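Long-range contacts in MW1564 protein (Staphylococcus aureus, PDB 3NTV), which probably transfers a methyl group from S-adenosylmethionine to a catechol-type hydroxyl such as that of caffeoyl-CoA, as a Rossmann-fold O-methyltransferase: residues A131-N139 with Q154-L165; S38-A47 with I82-S91. All coordinates share one frame; numbering follows the deposited sequence.

Both contacts dress the same Rossmann-like sheet of a class I methyltransferase, and they lie on opposite sides of the chain's centre, their own centres 24 Å apart and their nearest atoms about 12 Å apart. Interaction 2 closes before interaction 1 opens along the chain. It sets 38-47, with the start of helix 43-49, on helix 84-90, which follows strand 74-78; interaction 1 sets the turns after strand 124-128 against helix 155-162, which follows strand 143-149. Phe158 and Tyr162 of interaction 1 touch strand 74-78, as does Phe89 beside interaction 2. The sheet thus joins two separate packings, interaction 2 beside the turn that probably faces the cofactor.

Interaction 1: residues A131-N139 with Q154-L165; sequences ALEQFENVN and QSKKFFEIYTPL
Tyr162 points its hydroxyl at the turn that follows strand 124-128, and its OH gives its proton to Ala131 O at 2.5 Å. The carbonyl oxygen lies at the edge of the ring, near its plane, while the donor sits 22° out of the carbonyl plane. Gln134 N returns a weak bond to the same hydroxyl, 3.4 Å from Tyr162 OH. Val138 CG2 meets another part of the ring edge, crossing the tyrosine at about a right angle.

Phe158 is approached differently: Ala131 CB sits over one face in a CH-pi contact, 3.9 Å from the ring centroid. Leu132 has CG beside its own backbone N (chi1 -76°), and from there its CD2 reaches Phe158 CE1 and Lys157 CD, while CD1 lies against Gln154 OE1 at 3.5 Å. Farther along, Phe135 and Ile161 run past each other in opposite directions, and Leu165 CG closes on Phe135 CE1 at 3.7 Å.

Ile101 and Ile78 of the central sheet back Tyr162 and Ala131, so this face of the contact is buried. The chemistry is that of a mostly apolar seam in which one phenol hydroxyl donates a short bond to a main-chain carbonyl and accepts a weak one from Gln134 N.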
loop_
_atom_site.group_PDB
_atom_site.type_symbol
_atom_site.label_atom_id
_atom_site.label_comp_id
_atom_site.label_asym_id
_atom_site.label_seq_id
_atom_site.Cartn_x
_atom_site.Cartn_y
_atom_site.Cartn_z
ATOM N N ALA A 131 -19.780 -15.878 11.101
ATOM C CA ALA A 131 -18.934 -14.914 11.803
ATOM C C ALA A 131 -19.654 -14.009 12.784
ATOM O O ALA A 131 -19.011 -13.386 13.623
ATOM C CB ALA A 131 -18.092 -14.108 10.818
ATOM N N LEU A 132 -21.003 -13.977 12.755
ATOM C CA LEU A 132 -21.696 -13.209 13.775
ATOM C C LEU A 132 -21.540 -13.851 15.163
ATOM O O LEU A 132 -21.660 -13.148 16.174
ATOM C CB LEU A 132 -23.195 -13.118 13.427
ATOM C CG LEU A 132 -23.558 -12.133 12.309
ATOM C CD1 LEU A 132 -25.043 -12.262 11.926
ATOM C CD2 LEU A 132 -23.273 -10.701 12.733
ATOM N N GLU A 133 -21.280 -15.172 15.217
ATOM C CA GLU A 133 -21.275 -15.912 16.494
ATOM C C GLU A 133 -19.973 -16.554 16.928
ATOM O O GLU A 133 -19.997 -17.436 17.805
ATOM C CB GLU A 133 -22.338 -17.008 16.447
ATOM C CG GLU A 133 -23.693 -16.552 15.961
ATOM C CD GLU A 133 -24.738 -17.651 15.952
ATOM O OE1 GLU A 133 -24.457 -18.766 15.457
ATOM O OE2 GLU A 133 -25.860 -17.378 16.428
ATOM N N GLN A 134 -18.833 -16.152 16.330
ATOM C CA GLN A 134 -17.572 -16.814 16.668
ATOM C C GLN A 134 -16.662 -16.127 17.672
ATOM O O GLN A 134 -15.567 -16.636 17.914
ATOM C CB GLN A 134 -16.777 -17.184 15.393
ATOM C CG GLN A 134 -17.548 -17.982 14.345
ATOM C CD GLN A 134 -18.250 -19.196 14.894
ATOM O OE1 GLN A 134 -17.702 -19.945 15.723
ATOM N NE2 GLN A 134 -19.493 -19.407 14.447
ATOM N N PHE A 135 -17.082 -14.989 18.245
ATOM C CA PHE A 135 -16.239 -14.251 19.215
ATOM C C PHE A 135 -15.603 -15.138 20.299
ATOM O O PHE A 135 -14.392 -15.030 20.556
ATOM C CB PHE A 135 -17.007 -13.085 19.855
ATOM C CG PHE A 135 -16.167 -12.222 20.772
ATOM C CD1 PHE A 135 -15.405 -11.173 20.263
ATOM C CD2 PHE A 135 -16.132 -12.462 22.140
ATOM C CE1 PHE A 135 -14.634 -10.377 21.110
ATOM C CE2 PHE A 135 -15.328 -11.686 22.983
ATOM C CZ PHE A 135 -14.593 -10.645 22.463
ATOM N N GLU A 136 -16.424 -16.001 20.951
ATOM C CA GLU A 136 -15.941 -16.876 22.017
ATOM C C GLU A 136 -15.043 -18.030 21.546
ATOM O O GLU A 136 -14.443 -18.717 22.373
ATOM C CB GLU A 136 -17.140 -17.425 22.837
ATOM C CG GLU A 136 -17.829 -16.367 23.690
ATOM C CD GLU A 136 -16.978 -15.589 24.683
ATOM O OE1 GLU A 136 -16.076 -16.186 25.321
ATOM O OE2 GLU A 136 -17.239 -14.374 24.841
ATOM N N ASN A 137 -14.958 -18.253 20.231
ATOM C CA ASN A 137 -14.112 -19.305 19.674
ATOM C C ASN A 137 -12.773 -18.758 19.196
ATOM O O ASN A 137 -11.884 -19.540 18.873
ATOM C CB ASN A 137 -14.837 -20.062 18.573
ATOM C CG ASN A 137 -16.037 -20.806 19.115
ATOM O OD1 ASN A 137 -15.985 -21.405 20.196
ATOM N ND2 ASN A 137 -17.159 -20.723 18.415
ATOM N N VAL A 138 -12.635 -17.429 19.157
ATOM C CA VAL A 138 -11.382 -16.797 18.686
ATOM C C VAL A 138 -10.765 -15.822 19.679
ATOM O O VAL A 138 -9.703 -15.250 19.401
ATOM C CB VAL A 138 -11.595 -16.125 17.293
ATOM C CG1 VAL A 138 -12.216 -17.093 16.279
ATOM C CG2 VAL A 138 -12.410 -14.829 17.385
ATOM N N ASN A 139 -11.420 -15.603 20.826
ATOM C CA ASN A 139 -10.939 -14.632 21.800
ATOM C C ASN A 139 -9.853 -15.150 22.761
ATOM O O ASN A 139 -9.656 -14.551 23.820
ATOM C CB ASN A 139 -12.107 -14.022 22.566
ATOM C CG ASN A 139 -12.843 -15.004 23.453
ATOM O OD1 ASN A 139 -12.691 -16.223 23.344
ATOM N ND2 ASN A 139 -13.643 -14.470 24.358
ATOM N N GLN A 154 -22.348 -9.177 7.130
ATOM C CA GLN A 154 -22.493 -8.002 7.990
ATOM C C GLN A 154 -21.115 -7.446 8.314
ATOM O O GLN A 154 -20.668 -7.524 9.452
ATOM C CB GLN A 154 -23.274 -8.346 9.271
ATOM C CG GLN A 154 -24.668 -8.932 9.003
ATOM C CD GLN A 154 -24.703 -10.432 8.764
ATOM O OE1 GLN A 154 -23.691 -11.154 8.858
ATOM N NE2 GLN A 154 -25.894 -10.942 8.456
ATOM N N SER A 155 -20.455 -6.878 7.302
ATOM C CA SER A 155 -19.088 -6.380 7.474
ATOM C C SER A 155 -18.883 -5.374 8.598
ATOM O O SER A 155 -17.896 -5.491 9.321
ATOM C CB SER A 155 -18.519 -5.891 6.151
ATOM O OG SER A 155 -19.345 -4.871 5.604
ATOM N N LYS A 156 -19.805 -4.394 8.776
ATOM C CA LYS A 156 -19.676 -3.401 9.858
ATOM C C LYS A 156 -19.781 -4.125 11.201
ATOM O O LYS A 156 -19.014 -3.835 12.116
ATOM C CB LYS A 156 -20.782 -2.317 9.801
ATOM C CG LYS A 156 -20.689 -1.341 8.641
ATOM C CD LYS A 156 -21.523 -0.076 8.922
ATOM C CE LYS A 156 -23.005 -0.229 8.677
ATOM N NZ LYS A 156 -23.723 1.055 8.892
ATOM N N LYS A 157 -20.735 -5.065 11.322
ATOM C CA LYS A 157 -20.901 -5.810 12.570
ATOM C C LYS A 157 -19.640 -6.599 12.876
ATOM O O LYS A 157 -19.219 -6.617 14.011
ATOM C CB LYS A 157 -22.109 -6.756 12.490
ATOM C CG LYS A 157 -23.458 -6.069 12.641
ATOM C CD LYS A 157 -24.578 -7.106 12.646
ATOM C CE LYS A 157 -25.931 -6.509 12.937
ATOM N NZ LYS A 157 -26.919 -7.556 13.318
ATOM N N PHE A 158 -19.010 -7.215 11.860
ATOM C CA PHE A 158 -17.779 -7.982 12.080
ATOM C C PHE A 158 -16.683 -7.074 12.602
ATOM O O PHE A 158 -16.000 -7.455 13.544
ATOM C CB PHE A 158 -17.335 -8.736 10.811
ATOM C CG PHE A 158 -18.332 -9.704 10.220
ATOM C CD1 PHE A 158 -19.318 -10.294 11.011
ATOM C CD2 PHE A 158 -18.270 -10.052 8.878
ATOM C CE1 PHE A 158 -20.242 -11.180 10.451
ATOM C CE2 PHE A 158 -19.190 -10.940 8.322
ATOM C CZ PHE A 158 -20.162 -11.513 9.115
ATOM N N PHE A 159 -16.553 -5.849 12.046
ATOM C CA PHE A 159 -15.567 -4.902 12.557
ATOM C C PHE A 159 -15.839 -4.600 14.037
ATOM O O PHE A 159 -14.921 -4.660 14.837
ATOM C CB PHE A 159 -15.594 -3.619 11.721
ATOM C CG PHE A 159 -14.516 -2.605 12.002
ATOM C CD1 PHE A 159 -13.500 -2.373 11.076
ATOM C CD2 PHE A 159 -14.547 -1.827 13.162
ATOM C CE1 PHE A 159 -12.509 -1.411 11.327
ATOM C CE2 PHE A 159 -13.568 -0.855 13.402
ATOM C CZ PHE A 159 -12.559 -0.650 12.483
ATOM N N GLU A 160 -17.111 -4.321 14.415
ATOM C CA GLU A 160 -17.431 -4.014 15.821
ATOM C C GLU A 160 -17.199 -5.208 16.763
ATOM O O GLU A 160 -16.683 -5.027 17.865
ATOM C CB GLU A 160 -18.889 -3.526 15.955
ATOM C CG GLU A 160 -19.185 -2.222 15.230
ATOM C CD GLU A 160 -20.649 -1.825 15.204
ATOM O OE1 GLU A 160 -21.509 -2.705 14.963
ATOM O OE2 GLU A 160 -20.933 -0.618 15.373
ATOM N N ILE A 161 -17.548 -6.429 16.321
ATOM C CA ILE A 161 -17.395 -7.637 17.143
ATOM C C ILE A 161 -15.936 -7.989 17.435
ATOM O O ILE A 161 -15.610 -8.337 18.567
ATOM C CB ILE A 161 -18.129 -8.866 16.512
ATOM C CG1 ILE A 161 -19.666 -8.685 16.500
ATOM C CG2 ILE A 161 -17.760 -10.199 17.198
ATOM C CD1 ILE A 161 -20.395 -9.684 15.550
ATOM N N TYR A 162 -15.067 -7.944 16.394
ATOM C CA TYR A 162 -13.714 -8.472 16.500
ATOM C C TYR A 162 -12.597 -7.500 16.835
ATOM O O TYR A 162 -11.599 -7.928 17.421
ATOM C CB TYR A 162 -13.369 -9.334 15.254
ATOM C CG TYR A 162 -14.275 -10.546 15.123
ATOM C CD1 TYR A 162 -14.128 -11.648 15.968
ATOM C CD2 TYR A 162 -15.345 -10.549 14.229
ATOM C CE1 TYR A 162 -14.987 -12.744 15.885
ATOM C CE2 TYR A 162 -16.217 -11.639 14.143
ATOM C CZ TYR A 162 -16.031 -12.735 14.976
ATOM O OH TYR A 162 -16.845 -13.838 14.886
ATOM N N THR A 163 -12.785 -6.202 16.543
ATOM C CA THR A 163 -11.769 -5.190 16.868
ATOM C C THR A 163 -11.405 -5.086 18.336
ATOM O O THR A 163 -10.245 -4.830 18.596
ATOM C CB THR A 163 -11.984 -3.861 16.170
ATOM O OG1 THR A 163 -13.264 -3.333 16.495
ATOM C CG2 THR A 163 -11.795 -3.957 14.675
ATOM N N PRO A 164 -12.281 -5.384 19.324
ATOM C CA PRO A 164 -11.815 -5.402 20.724
ATOM C C PRO A 164 -10.650 -6.388 20.962
ATOM O O PRO A 164 -9.933 -6.262 21.962
ATOM C CB PRO A 164 -13.062 -5.880 21.491
ATOM C CG PRO A 164 -14.205 -5.434 20.660
ATOM C CD PRO A 164 -13.726 -5.708 19.254
ATOM N N LEU A 165 -10.458 -7.385 20.058
ATOM C CA LEU A 165 -9.376 -8.373 20.162
ATOM C C LEU A 165 -8.102 -7.913 19.441
ATOM O O LEU A 165 -7.127 -8.664 19.404
ATOM C CB LEU A 165 -9.805 -9.708 19.548
ATOM C CG LEU A 165 -11.072 -10.345 20.090
ATOM C CD1 LEU A 165 -11.355 -11.612 19.342
ATOM C CD2 LEU A 165 -10.921 -10.645 21.578
#

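Interaction 2: residues S38-A47 with I82-S91; sequences SSIEVLREFA and IGYSSMQFAS. With SO4 (sulfate ion), chain C.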
loop_
_atom_site.group_PDB
_atom_site.type_symbol
_atom_site.label_atom_id
_atom_site.label_comp_id
_atom_site.label_asym_id
_atom_site.label_seq_id
_atom_site.Cartn_x
_atom_site.Cartn_y
_atom_site.Cartn_z
ATOM N N SER A 38 5.557 -18.252 -4.242
ATOM C CA SER A 38 5.631 -19.302 -3.227
ATOM C C SER A 38 5.022 -20.580 -3.827
ATOM O O SER A 38 4.417 -20.519 -4.901
ATOM C CB SER A 38 4.892 -18.878 -1.956
ATOM O OG SER A 38 3.534 -18.550 -2.200
ATOM N N SER A 39 5.204 -21.736 -3.155
ATOM C CA SER A 39 4.666 -23.033 -3.599
ATOM C C SER A 39 3.131 -23.029 -3.732
ATOM O O SER A 39 2.592 -23.703 -4.612
ATOM C CB SER A 39 5.105 -24.152 -2.655
ATOM O OG SER A 39 4.907 -23.802 -1.294
ATOM N N ILE A 40 2.444 -22.243 -2.885
ATOM C CA ILE A 40 0.979 -22.136 -2.880
ATOM C C ILE A 40 0.361 -21.334 -4.043
ATOM O O ILE A 40 -0.844 -21.441 -4.282
ATOM C CB ILE A 40 0.368 -21.805 -1.490
ATOM C CG1 ILE A 40 0.963 -20.519 -0.855
ATOM C CG2 ILE A 40 0.406 -23.032 -0.551
ATOM C CD1 ILE A 40 2.087 -20.691 0.227
ATOM N N GLU A 41 1.185 -20.581 -4.792
ATOM C CA GLU A 41 0.719 -19.797 -5.946
ATOM C C GLU A 41 0.006 -20.652 -7.002
ATOM O O GLU A 41 -0.897 -20.165 -7.681
ATOM C CB GLU A 41 1.867 -18.963 -6.549
ATOM C CG GLU A 41 1.413 -17.774 -7.394
ATOM C CD GLU A 41 0.421 -16.803 -6.774
ATOM O OE1 GLU A 41 0.431 -16.625 -5.532
ATOM O OE2 GLU A 41 -0.350 -16.190 -7.544
ATOM N N VAL A 42 0.350 -21.956 -7.068
ATOM C CA VAL A 42 -0.263 -22.943 -7.963
ATOM C C VAL A 42 -1.798 -23.015 -7.766
ATOM O O VAL A 42 -2.514 -23.315 -8.721
ATOM C CB VAL A 42 0.435 -24.327 -7.808
ATOM C CG1 VAL A 42 -0.113 -25.349 -8.801
ATOM C CG2 VAL A 42 1.948 -24.196 -7.970
ATOM N N LEU A 43 -2.303 -22.680 -6.553
ATOM C CA LEU A 43 -3.741 -22.688 -6.256
ATOM C C LEU A 43 -4.554 -21.581 -6.942
ATOM O O LEU A 43 -5.776 -21.707 -7.027
ATOM C CB LEU A 43 -4.012 -22.700 -4.749
ATOM C CG LEU A 43 -3.586 -23.968 -4.013
ATOM C CD1 LEU A 43 -3.408 -23.688 -2.561
ATOM C CD2 LEU A 43 -4.598 -25.110 -4.220
ATOM N N ARG A 44 -3.888 -20.504 -7.420
ATOM C CA ARG A 44 -4.556 -19.406 -8.149
ATOM C C ARG A 44 -5.264 -19.988 -9.390
ATOM O O ARG A 44 -6.399 -19.618 -9.693
ATOM C CB ARG A 44 -3.534 -18.316 -8.553
ATOM C CG ARG A 44 -4.186 -17.078 -9.179
ATOM C CD ARG A 44 -3.279 -15.852 -9.177
ATOM N NE ARG A 44 -3.013 -15.346 -7.824
ATOM C CZ ARG A 44 -3.825 -14.547 -7.137
ATOM N NH1 ARG A 44 -4.986 -14.162 -7.655
ATOM N NH2 ARG A 44 -3.487 -14.133 -5.925
ATOM N N GLU A 45 -4.606 -20.971 -10.026
ATOM C CA GLU A 45 -5.051 -21.737 -11.201
ATOM C C GLU A 45 -6.373 -22.435 -10.896
ATOM O O GLU A 45 -7.332 -22.252 -11.640
ATOM C CB GLU A 45 -3.962 -22.759 -11.600
ATOM C CG GLU A 45 -2.638 -22.179 -12.110
ATOM C CD GLU A 45 -2.129 -20.870 -11.520
ATOM O OE1 GLU A 45 -2.518 -19.800 -12.044
ATOM O OE2 GLU A 45 -1.367 -20.910 -10.528
ATOM N N PHE A 46 -6.448 -23.158 -9.757
ATOM C CA PHE A 46 -7.666 -23.837 -9.308
ATOM C C PHE A 46 -8.817 -22.834 -9.101
ATOM O O PHE A 46 -9.935 -23.095 -9.544
ATOM C CB PHE A 46 -7.393 -24.654 -8.024
ATOM C CG PHE A 46 -8.614 -25.292 -7.400
ATOM C CD1 PHE A 46 -9.042 -26.553 -7.803
ATOM C CD2 PHE A 46 -9.337 -24.632 -6.410
ATOM C CE1 PHE A 46 -10.176 -27.141 -7.231
ATOM C CE2 PHE A 46 -10.476 -25.213 -5.847
ATOM C CZ PHE A 46 -10.883 -26.469 -6.255
ATOM N N ALA A 47 -8.536 -21.690 -8.439
ATOM C CA ALA A 47 -9.520 -20.647 -8.140
ATOM C C ALA A 47 -10.206 -20.064 -9.386
ATOM O O ALA A 47 -11.437 -19.940 -9.389
ATOM C CB ALA A 47 -8.869 -19.535 -7.334
ATOM N N ILE A 82 -10.363 -20.809 -0.356
ATOM C CA ILE A 82 -9.633 -22.080 -0.321
ATOM C C ILE A 82 -8.443 -22.104 0.667
ATOM O O ILE A 82 -7.623 -23.017 0.583
ATOM C CB ILE A 82 -9.164 -22.468 -1.761
ATOM C CG1 ILE A 82 -8.146 -21.440 -2.348
ATOM C CG2 ILE A 82 -10.347 -22.749 -2.692
ATOM C CD1 ILE A 82 -7.506 -21.784 -3.743
ATOM N N GLY A 83 -8.338 -21.105 1.543
ATOM C CA GLY A 83 -7.221 -21.004 2.488
ATOM C C GLY A 83 -5.982 -20.380 1.865
ATOM O O GLY A 83 -4.905 -20.387 2.460
ATOM N N TYR A 84 -6.124 -19.815 0.655
ATOM C CA TYR A 84 -4.994 -19.233 -0.061
ATOM C C TYR A 84 -4.340 -18.084 0.712
ATOM O O TYR A 84 -3.126 -18.109 0.938
ATOM C CB TYR A 84 -5.443 -18.827 -1.476
ATOM C CG TYR A 84 -4.443 -17.996 -2.235
ATOM C CD1 TYR A 84 -3.428 -18.592 -2.974
ATOM C CD2 TYR A 84 -4.544 -16.607 -2.263
ATOM C CE1 TYR A 84 -2.516 -17.822 -3.698
ATOM C CE2 TYR A 84 -3.641 -15.830 -2.977
ATOM C CZ TYR A 84 -2.625 -16.441 -3.694
ATOM O OH TYR A 84 -1.762 -15.661 -4.422
ATOM N N SER A 85 -5.128 -17.089 1.161
ATOM C CA SER A 85 -4.488 -15.990 1.882
ATOM C C SER A 85 -3.891 -16.440 3.201
ATOM O O SER A 85 -2.797 -15.976 3.538
ATOM C CB SER A 85 -5.438 -14.812 2.089
ATOM O OG SER A 85 -6.539 -15.250 2.862
ATOM N N SER A 86 -4.589 -17.355 3.919
ATOM C CA SER A 86 -4.131 -17.897 5.209
ATOM C C SER A 86 -2.745 -18.515 5.066
ATOM O O SER A 86 -1.846 -18.203 5.827
ATOM C CB SER A 86 -5.089 -18.973 5.712
ATOM O OG SER A 86 -6.429 -18.524 5.710
HETATM N N MSE A 87 -2.576 -19.372 4.053
HETATM C CA MSE A 87 -1.289 -20.037 3.830
HETATM C C MSE A 87 -0.222 -19.069 3.344
HETATM O O MSE A 87 0.917 -19.156 3.782
HETATM C CB MSE A 87 -1.440 -21.206 2.871
HETATM C CG MSE A 87 -2.326 -22.298 3.446
HETATM SE SE MSE A 87 -2.449 -23.839 2.261
HETATM C CE MSE A 87 -3.364 -23.010 0.841
ATOM N N GLN A 88 -0.604 -18.079 2.503
ATOM C CA GLN A 88 0.356 -17.079 2.047
ATOM C C GLN A 88 0.897 -16.282 3.235
ATOM O O GLN A 88 2.096 -16.061 3.326
ATOM C CB GLN A 88 -0.276 -16.160 0.981
ATOM C CG GLN A 88 -0.435 -16.848 -0.378
ATOM C CD GLN A 88 0.847 -16.893 -1.187
ATOM O OE1 GLN A 88 1.933 -16.665 -0.680
ATOM N NE2 GLN A 88 0.744 -17.168 -2.481
ATOM N N PHE A 89 0.027 -15.919 4.188
ATOM C CA PHE A 89 0.487 -15.180 5.372
ATOM C C PHE A 89 1.351 -16.076 6.268
ATOM O O PHE A 89 2.395 -15.631 6.742
ATOM C CB PHE A 89 -0.701 -14.633 6.182
ATOM C CG PHE A 89 -1.653 -13.711 5.439
ATOM C CD1 PHE A 89 -1.208 -12.925 4.384
ATOM C CD2 PHE A 89 -2.981 -13.595 5.832
ATOM C CE1 PHE A 89 -2.079 -12.043 3.726
ATOM C CE2 PHE A 89 -3.849 -12.728 5.163
ATOM C CZ PHE A 89 -3.388 -11.966 4.114
ATOM N N ALA A 90 0.908 -17.326 6.509
ATOM C CA ALA A 90 1.660 -18.255 7.358
ATOM C C ALA A 90 3.028 -18.587 6.752
ATOM O O ALA A 90 3.977 -18.836 7.499
ATOM C CB ALA A 90 0.863 -19.533 7.566
ATOM N N SER A 91 3.141 -18.528 5.398
ATOM C CA SER A 91 4.404 -18.829 4.715
ATOM C C SER A 91 5.512 -17.835 4.999
ATOM O O SER A 91 6.688 -18.133 4.746
ATOM C CB SER A 91 4.191 -19.007 3.212
ATOM O OG SER A 91 4.048 -17.742 2.580
HETATM S S SO4 C . -8.542 -16.931 -0.069
HETATM O O1 SO4 C . -7.820 -16.801 1.219
HETATM O O2 SO4 C . -8.547 -18.340 -0.432
HETATM O O3 SO4 C . -9.937 -16.454 0.116
HETATM O O4 SO4 C . -7.886 -16.038 -1.043
#
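Leu43 CD1 and the selenomethionine methyl of Met87 meet at 3.5 Å, tighter than usual for two carbons, at the apolar centre where 38-47 lies over helix 84-90, the helix after the first strand of the Rossmann-like sheet. The two side chains cross at about a right angle. Ile40 CG2 touches the same methyl group, while the Ile40 side chain, its CG1 placed between backbone N and carbonyl carbon (chi1 55°), passes Gln88 in the opposite direction and packs CG1 on the amide carbon. Toward Ala47, Ile82 CD1 rests on Leu43 CB at 3.7 Å, and Ile82 CG2 comes to the edge of the Phe46 ring. Asn114 and Leu115 of helix 105-117 also touch Met87.

Outward, Tyr84 reaches across to 38-47. Its OH donates to Glu41 OE1 at 2.6 Å, on the syn side of the carboxylate, and accepts from Arg44 NH2 at 2.8 Å, with guanidinium and ring planes 89° apart. Arg44 NE in turn forms a salt bridge with Glu41 OE2, which closes a three-residue ring of bonds and would be expected to hold the carboxylate charged. Ser38 OG donates to Gln88 OE1, an oxygen that also accepts a hydrogen bond from Lys64 NZ.

The turn between strand 74-78 and helix 84-90 corresponds in position to the glycine-rich loop that binds S-adenosylmethionine in class I methyltransferases, and probably does so here. With the first residues of the helix it cradles a sulfate, probably from the crystallisation liquor. Ala81 and Val55 add backbone N-H groups. The N-H of Ile82 points almost straight at sulfate O2, at 3.1 Å and 172° from Ile82 N, and Ser85 N reaches sulfate O1 at 2.7 Å.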